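Local atomic coordinates of DNA polymerase III, beta subunit (PDB entry 3T0P), a protein that probably encircles DNA as a ring-shaped head-to-tail homodimer and tethers DNA polymerases and other proteins to it for processive replication. Residues L4-A9 with T56-T61. Residues are numbered along the deposited sequence; the frame is centred on the assembly and turned at random.
Sequences LICSKA and TIIDGT. With EDO (1,2-ethanediol), chain C.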
# COMPACT_ATOMS: atom_id res chain seq x y z
N LEU B 4 -22.03 -17.29 -23.10
CA LEU B 4 -20.62 -17.69 -23.21
C LEU B 4 -20.18 -18.51 -22.05
O LEU B 4 -20.73 -18.35 -20.97
CB LEU B 4 -19.65 -16.48 -23.28
CG LEU B 4 -20.13 -15.17 -23.83
CD1 LEU B 4 -19.17 -14.09 -23.48
CD2 LEU B 4 -20.32 -15.27 -25.33
N ILE B 5 -19.10 -19.31 -22.24
CA ILE B 5 -18.42 -20.09 -21.20
C ILE B 5 -16.93 -19.78 -21.31
O ILE B 5 -16.35 -19.97 -22.36
CB ILE B 5 -18.70 -21.61 -21.27
CG1 ILE B 5 -20.20 -21.91 -21.55
CG2 ILE B 5 -18.27 -22.28 -19.95
CD1 ILE B 5 -20.48 -23.26 -22.16
N CYS B 6 -16.32 -19.27 -20.23
CA CYS B 6 -14.90 -18.89 -20.16
C CYS B 6 -14.28 -19.43 -18.92
O CYS B 6 -14.94 -19.37 -17.89
CB CYS B 6 -14.74 -17.38 -20.19
SG CYS B 6 -15.28 -16.59 -21.71
N SER B 7 -12.98 -19.74 -18.95
CA SER B 7 -12.27 -20.08 -17.72
C SER B 7 -12.15 -18.80 -16.93
O SER B 7 -11.98 -17.76 -17.54
CB SER B 7 -10.90 -20.70 -18.00
OG SER B 7 -9.85 -19.75 -17.94
N LYS B 8 -12.31 -18.86 -15.60
CA LYS B 8 -12.25 -17.69 -14.74
C LYS B 8 -10.90 -16.96 -14.88
O LYS B 8 -10.88 -15.73 -14.88
CB LYS B 8 -12.51 -18.09 -13.26
CG LYS B 8 -12.42 -16.96 -12.23
CD LYS B 8 -11.01 -16.85 -11.62
CE LYS B 8 -10.84 -15.82 -10.55
NZ LYS B 8 -11.30 -16.30 -9.21
N ALA B 9 -9.78 -17.71 -14.97
CA ALA B 9 -8.44 -17.13 -15.04
C ALA B 9 -8.26 -16.32 -16.31
O ALA B 9 -7.69 -15.24 -16.26
CB ALA B 9 -7.38 -18.22 -14.95
N THR B 56 -8.94 -6.98 -25.79
CA THR B 56 -8.26 -8.22 -25.46
C THR B 56 -9.18 -9.39 -25.85
O THR B 56 -10.41 -9.26 -25.85
CB THR B 56 -7.79 -8.20 -23.99
OG1 THR B 56 -6.69 -9.10 -23.81
CG2 THR B 56 -8.89 -8.49 -22.99
N ILE B 57 -8.56 -10.50 -26.29
CA ILE B 57 -9.28 -11.69 -26.71
C ILE B 57 -9.25 -12.69 -25.57
O ILE B 57 -8.18 -12.96 -25.01
CB ILE B 57 -8.74 -12.29 -28.04
CG1 ILE B 57 -8.86 -11.30 -29.23
CG2 ILE B 57 -9.40 -13.65 -28.38
CD1 ILE B 57 -10.30 -10.97 -29.74
N ILE B 58 -10.43 -13.19 -25.20
CA ILE B 58 -10.62 -14.18 -24.13
C ILE B 58 -10.88 -15.53 -24.76
O ILE B 58 -11.72 -15.63 -25.66
CB ILE B 58 -11.76 -13.79 -23.15
CG1 ILE B 58 -11.60 -12.36 -22.60
CG2 ILE B 58 -11.94 -14.80 -22.03
CD1 ILE B 58 -10.23 -12.01 -21.97
N ASP B 59 -10.13 -16.56 -24.32
CA ASP B 59 -10.38 -17.92 -24.79
C ASP B 59 -11.66 -18.39 -24.12
O ASP B 59 -11.87 -18.11 -22.94
CB ASP B 59 -9.20 -18.87 -24.48
CG ASP B 59 -7.95 -18.62 -25.32
OD1 ASP B 59 -8.05 -18.70 -26.57
OD2 ASP B 59 -6.87 -18.38 -24.73
N GLY B 60 -12.52 -19.01 -24.89
CA GLY B 60 -13.79 -19.50 -24.41
C GLY B 60 -14.70 -19.99 -25.51
O GLY B 60 -14.32 -19.96 -26.68
N THR B 61 -15.90 -20.41 -25.13
CA THR B 61 -16.90 -20.96 -26.02
C THR B 61 -18.07 -20.00 -26.14
O THR B 61 -18.62 -19.57 -25.13
CB THR B 61 -17.35 -22.33 -25.49
OG1 THR B 61 -16.20 -23.15 -25.36
CG2 THR B 61 -18.40 -23.02 -26.39
C1 EDO C . -13.04 -22.93 -21.76
O1 EDO C . -13.99 -22.06 -21.14
C2 EDO C . -13.56 -24.36 -21.69
O2 EDO C . -14.94 -24.38 -22.07
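I5 and T61 face each other as an antiparallel hydrogen-bonded pair: I5 N donates to T61 O at 2.9 Å, and T61 N returns a nearly straight bond (170° at the hydrogen) to I5 O at 2.8 Å. T61 O also receives a CA-H...O contact from L4 CA at 3.3 Å. The side chains of I5 and T61 leave the sheet on the same face, CB to CB 4.5 Å; both are beta-branched, a shape that suits extended backbone, and the threonine hydroxyl suits an exposed edge. A 1,2-ethanediol, probably from the crystallisation liquor, lies beside this pair and gives I5 O a weak bond from its O1. Past C6 and G60, whose CA atoms are 4.4 Å apart, the chains separate. With SG anti to its own carbonyl carbon (chi1 -65°), buried C6 packs this small, weakly polar atom on I58 CG2 at 3.8 Å and near D59 O; C6 also touches I43. G60, lacking a side chain, lets its CA come to 3.3 Å from I5 O beside C6 SG. Within the N-terminal domain of the beta subunit, strand 61-64 edges the sheet through 3-7, while 52-58 belongs to a second sheet; the chain around D59 and G60 runs from one to the other. The chemistry thus divides: two backbone bonds fix the partly open edge, and one apolar contact, C6 on I58, joins the buried side chains.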